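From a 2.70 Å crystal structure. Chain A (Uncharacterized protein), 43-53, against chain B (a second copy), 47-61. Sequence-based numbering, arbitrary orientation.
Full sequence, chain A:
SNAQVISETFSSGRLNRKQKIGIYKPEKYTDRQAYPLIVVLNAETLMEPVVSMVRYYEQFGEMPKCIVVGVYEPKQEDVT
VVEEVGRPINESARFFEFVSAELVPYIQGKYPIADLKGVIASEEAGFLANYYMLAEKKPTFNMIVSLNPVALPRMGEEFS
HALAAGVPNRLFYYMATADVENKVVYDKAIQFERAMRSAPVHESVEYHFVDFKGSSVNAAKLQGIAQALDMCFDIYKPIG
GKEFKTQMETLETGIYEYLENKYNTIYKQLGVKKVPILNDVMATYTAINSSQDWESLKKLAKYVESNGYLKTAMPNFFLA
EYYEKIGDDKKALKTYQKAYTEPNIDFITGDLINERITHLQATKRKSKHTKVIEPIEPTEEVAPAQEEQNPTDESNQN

Chain A, residues 43-53: AETLMEPVVSM
Chain B, residues 47-61: MEPVVSMVRYYEQFG

Glu A48 and Arg B55 form the salt bridge of this contact between two copies of one helix: Arg B55 NE donates to Glu A48 OE2 at 2.9 Å, and Arg B55 NH2 adds a weak hydrogen bond to Glu A48 OE1 at 3.3 Å. Glu A48 OE2 lies at the guanidinium edge, near its plane, and the two carboxylate oxygens accept from different nitrogens. Both side chains start toward the opposing helix with chi1 in m and chi2 in t; Arg B55 then turns through chi3 of 53° and chi4 of 86°. A water bridges the same region: its O donates a weak bond to Glu A48 OE2 at 2.9 Å, and the same water O donates a second, short one to Ser B52 O at 2.5 Å.

The helices, 43-53 of chain A and 47-59 of chain B, run nearly antiparallel at 167°, with axes 8.7 Å apart at closest approach. The register is set by CA to CA distances of 5.4 Å for both Pro A49-Ser B52 and Ser A52-Pro B49, widening to 6.4 Å for Thr A45-Tyr B56. The two serines therefore meet, Ser A52 OG to Ser B52 OG 3.0 Å, each with chi1 in p, which also keeps the hydroxyls near their own preceding turns: Ser A52 OG lies 2.8 Å from Pro A49 O, and Ser B52 OG lies 3.0 Å from Pro B49 O. Which acceptor each proton takes is open. Each serine CB also packs on the facing backbone, Ser A52 CB to Glu B48 O and Glu A48 O to Ser B52 CB both at 3.8 Å.

Helical phi/psi continue through the prolines (about -62/-40, C-gamma exo), although each helix kinks where the nitrogens of residues 48 and 49 lack bonds to the preceding turn. Beyond the serines, the selenomethionines Met A53 and Met B53 leave sideways, both m then t, but their ends converge, CE to CE 3.6 Å. On the same side as the selenomethionine ends, away from the salt bridge, Tyr B56 (chi1 t, chi2 88°) packs obliquely against Pro A49 and Leu A46 (m, t): Tyr B56 CD1 is 3.9 Å from Pro A49 CG, and Tyr B56 CE1 is 4.2 Å from Leu A46 CD2. Thr A45 (chi1 p) places CG2 3.6 Å from Phe B60 CZ. Phe B60 (chi1 m, chi2 -70°) follows the helix, and Gly B61, at phi/psi 70/19, completes a Schellman motif with Gly B61 N bonded to Glu B58 O at 3.1 Å. The contact buries 615 Å², both sides summed.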

# COMPACT_ATOMS: atom_id res chain seq x y z
N ALA A 43 6.18 4.65 12.99
CA ALA A 43 6.11 3.20 12.77
C ALA A 43 4.99 2.45 13.50
O ALA A 43 4.63 1.35 13.08
CB ALA A 43 7.45 2.58 13.14
N GLU A 44 4.44 3.00 14.58
CA GLU A 44 3.27 2.37 15.21
C GLU A 44 2.15 2.11 14.19
O GLU A 44 1.35 1.20 14.35
CB GLU A 44 2.74 3.22 16.37
CG GLU A 44 2.10 4.54 15.97
CD GLU A 44 3.10 5.68 15.88
OE1 GLU A 44 4.31 5.43 16.10
OE2 GLU A 44 2.69 6.82 15.58
N THR A 45 2.12 2.92 13.13
CA THR A 45 1.20 2.74 12.02
C THR A 45 1.94 2.34 10.74
O THR A 45 1.70 1.27 10.18
CB THR A 45 0.37 4.00 11.74
OG1 THR A 45 1.24 5.13 11.59
CG2 THR A 45 -0.60 4.27 12.89
N LEU A 46 2.83 3.21 10.28
CA LEU A 46 3.47 3.08 8.97
C LEU A 46 4.47 1.93 8.79
O LEU A 46 4.84 1.63 7.65
CB LEU A 46 4.18 4.39 8.62
CG LEU A 46 3.31 5.64 8.47
CD1 LEU A 46 4.16 6.83 8.06
CD2 LEU A 46 2.21 5.39 7.45
N MSE A 47 4.92 1.30 9.87
CA MSE A 47 5.99 0.30 9.78
C MSE A 47 5.64 -0.90 8.91
O MSE A 47 6.36 -1.22 7.96
CB MSE A 47 6.40 -0.19 11.17
CG MSE A 47 7.57 -1.15 11.18
SE MSE A 47 9.24 -0.34 10.56
CE MSE A 47 10.45 -1.83 10.88
N GLU A 48 4.55 -1.58 9.24
CA GLU A 48 4.14 -2.78 8.52
C GLU A 48 3.84 -2.52 7.03
O GLU A 48 4.26 -3.31 6.19
CB GLU A 48 2.93 -3.43 9.19
CG GLU A 48 3.20 -3.96 10.59
CD GLU A 48 1.99 -4.67 11.18
OE1 GLU A 48 1.89 -4.73 12.43
OE2 GLU A 48 1.15 -5.17 10.41
N PRO A 49 3.12 -1.43 6.70
CA PRO A 49 2.92 -1.18 5.27
C PRO A 49 4.22 -0.93 4.51
O PRO A 49 4.37 -1.43 3.40
CB PRO A 49 2.05 0.08 5.25
CG PRO A 49 1.31 0.04 6.54
CD PRO A 49 2.29 -0.52 7.53
N VAL A 50 5.15 -0.19 5.11
CA VAL A 50 6.43 0.10 4.46
C VAL A 50 7.22 -1.19 4.23
O VAL A 50 7.74 -1.42 3.13
CB VAL A 50 7.27 1.09 5.28
CG1 VAL A 50 8.73 1.06 4.83
CG2 VAL A 50 6.71 2.50 5.16
N VAL A 51 7.31 -2.02 5.26
CA VAL A 51 8.06 -3.27 5.18
C VAL A 51 7.44 -4.22 4.16
O VAL A 51 8.14 -4.87 3.38
CB VAL A 51 8.16 -3.96 6.55
CG1 VAL A 51 8.76 -5.35 6.42
CG2 VAL A 51 8.97 -3.11 7.51
N SER A 52 6.11 -4.30 4.15
CA SER A 52 5.42 -5.19 3.24
C SER A 52 5.59 -4.75 1.78
O SER A 52 5.67 -5.59 0.88
CB SER A 52 3.93 -5.28 3.58
OG SER A 52 3.29 -4.03 3.37
N MSE A 53 5.66 -3.45 1.56
CA MSE A 53 5.78 -2.93 0.20
C MSE A 53 7.21 -2.99 -0.35
O MSE A 53 7.39 -3.15 -1.56
CB MSE A 53 5.25 -1.49 0.14
CG MSE A 53 3.74 -1.40 0.36
SE MSE A 53 2.97 0.34 -0.06
CE MSE A 53 1.82 0.54 1.51
N MSE B 47 -0.41 -11.21 -0.52
CA MSE B 47 -0.86 -11.51 0.85
C MSE B 47 -0.41 -10.48 1.89
O MSE B 47 -1.24 -9.90 2.59
CB MSE B 47 -0.37 -12.89 1.30
CG MSE B 47 -0.83 -13.30 2.69
SE MSE B 47 -2.74 -13.69 2.79
CE MSE B 47 -2.85 -14.29 4.64
N GLU B 48 0.89 -10.26 1.99
CA GLU B 48 1.43 -9.35 2.99
C GLU B 48 0.98 -7.89 2.82
O GLU B 48 0.68 -7.22 3.81
CB GLU B 48 2.96 -9.43 3.02
CG GLU B 48 3.49 -10.77 3.50
CD GLU B 48 4.99 -10.76 3.70
OE1 GLU B 48 5.58 -9.66 3.70
OE2 GLU B 48 5.59 -11.85 3.85
N PRO B 49 0.94 -7.38 1.57
CA PRO B 49 0.37 -6.04 1.43
C PRO B 49 -1.10 -5.95 1.87
O PRO B 49 -1.48 -4.96 2.48
CB PRO B 49 0.51 -5.75 -0.06
CG PRO B 49 1.69 -6.54 -0.47
CD PRO B 49 1.60 -7.81 0.32
N VAL B 50 -1.90 -6.97 1.55
CA VAL B 50 -3.30 -6.98 1.96
C VAL B 50 -3.43 -7.03 3.48
O VAL B 50 -4.17 -6.25 4.08
CB VAL B 50 -4.06 -8.17 1.34
CG1 VAL B 50 -5.43 -8.34 2.01
CG2 VAL B 50 -4.23 -7.97 -0.16
N VAL B 51 -2.70 -7.95 4.11
CA VAL B 51 -2.74 -8.11 5.55
C VAL B 51 -2.28 -6.84 6.27
O VAL B 51 -2.90 -6.41 7.24
CB VAL B 51 -1.88 -9.30 6.02
CG1 VAL B 51 -1.78 -9.34 7.53
CG2 VAL B 51 -2.45 -10.60 5.49
N SER B 52 -1.20 -6.24 5.79
CA SER B 52 -0.67 -5.04 6.43
C SER B 52 -1.63 -3.86 6.31
O SER B 52 -1.72 -3.04 7.22
CB SER B 52 0.69 -4.67 5.84
OG SER B 52 0.56 -4.23 4.49
N MSE B 53 -2.35 -3.78 5.20
CA MSE B 53 -3.25 -2.66 4.97
C MSE B 53 -4.58 -2.80 5.72
O MSE B 53 -5.19 -1.80 6.08
CB MSE B 53 -3.50 -2.47 3.47
CG MSE B 53 -2.29 -1.93 2.71
SE MSE B 53 -2.63 -1.51 0.83
CE MSE B 53 -0.79 -1.52 0.17
N VAL B 54 -5.04 -4.03 5.95
CA VAL B 54 -6.28 -4.21 6.71
C VAL B 54 -6.02 -3.98 8.20
O VAL B 54 -6.91 -3.57 8.94
CB VAL B 54 -6.92 -5.61 6.49
CG1 VAL B 54 -7.27 -5.81 5.03
CG2 VAL B 54 -6.01 -6.72 6.99
N ARG B 55 -4.79 -4.24 8.63
CA ARG B 55 -4.38 -3.93 10.00
C ARG B 55 -4.23 -2.43 10.17
O ARG B 55 -4.58 -1.86 11.20
CB ARG B 55 -3.07 -4.64 10.36
CG ARG B 55 -3.19 -6.15 10.43
CD ARG B 55 -1.83 -6.79 10.66
NE ARG B 55 -1.15 -6.24 11.82
CZ ARG B 55 -1.32 -6.66 13.07
NH1 ARG B 55 -2.16 -7.66 13.32
NH2 ARG B 55 -0.66 -6.10 14.06
N TYR B 56 -3.69 -1.80 9.13
CA TYR B 56 -3.52 -0.35 9.08
C TYR B 56 -4.85 0.37 9.24
O TYR B 56 -5.01 1.22 10.12
CB TYR B 56 -2.84 0.03 7.76
CG TYR B 56 -2.73 1.51 7.46
CD1 TYR B 56 -1.64 2.25 7.91
CD2 TYR B 56 -3.70 2.15 6.70
CE1 TYR B 56 -1.53 3.59 7.62
CE2 TYR B 56 -3.60 3.50 6.41
CZ TYR B 56 -2.51 4.21 6.87
OH TYR B 56 -2.42 5.55 6.58
N TYR B 57 -5.82 0.01 8.40
CA TYR B 57 -7.14 0.61 8.44
C TYR B 57 -7.86 0.31 9.76
O TYR B 57 -8.64 1.13 10.25
CB TYR B 57 -7.99 0.13 7.27
CG TYR B 57 -7.64 0.78 5.95
CD1 TYR B 57 -7.41 2.15 5.88
CD2 TYR B 57 -7.55 0.04 4.78
CE1 TYR B 57 -7.09 2.76 4.68
CE2 TYR B 57 -7.23 0.64 3.57
CZ TYR B 57 -7.01 2.00 3.53
OH TYR B 57 -6.69 2.61 2.33
N GLU B 58 -7.60 -0.86 10.32
CA GLU B 58 -8.23 -1.26 11.57
C GLU B 58 -7.73 -0.40 12.74
O GLU B 58 -8.49 -0.07 13.64
CB GLU B 58 -7.99 -2.74 11.85
CG GLU B 58 -8.85 -3.33 12.97
CD GLU B 58 -8.23 -3.15 14.34
OE1 GLU B 58 -7.00 -2.94 14.42
OE2 GLU B 58 -8.98 -3.21 15.34
N GLN B 59 -6.45 -0.06 12.71
CA GLN B 59 -5.86 0.77 13.76
C GLN B 59 -6.44 2.18 13.74
O GLN B 59 -6.53 2.84 14.78
CB GLN B 59 -4.34 0.82 13.63
CG GLN B 59 -3.64 -0.49 13.93
CD GLN B 59 -2.14 -0.42 13.72
OE1 GLN B 59 -1.58 0.65 13.54
NE2 GLN B 59 -1.48 -1.58 13.74
N PHE B 60 -6.84 2.64 12.56
CA PHE B 60 -7.44 3.96 12.42
C PHE B 60 -8.96 3.91 12.55
O PHE B 60 -9.64 4.92 12.38
CB PHE B 60 -7.05 4.59 11.07
CG PHE B 60 -5.64 5.11 11.03
CD1 PHE B 60 -5.29 6.24 11.75
CD2 PHE B 60 -4.68 4.48 10.26
CE1 PHE B 60 -3.99 6.72 11.71
CE2 PHE B 60 -3.38 4.96 10.22
CZ PHE B 60 -3.04 6.08 10.94
N GLY B 61 -9.48 2.72 12.84
CA GLY B 61 -10.91 2.55 13.03
C GLY B 61 -11.72 2.69 11.76
O GLY B 61 -12.93 2.92 11.81
O HOH W 1 -0.25 -2.85 9.26
O HOH W 2 5.30 -8.22 0.95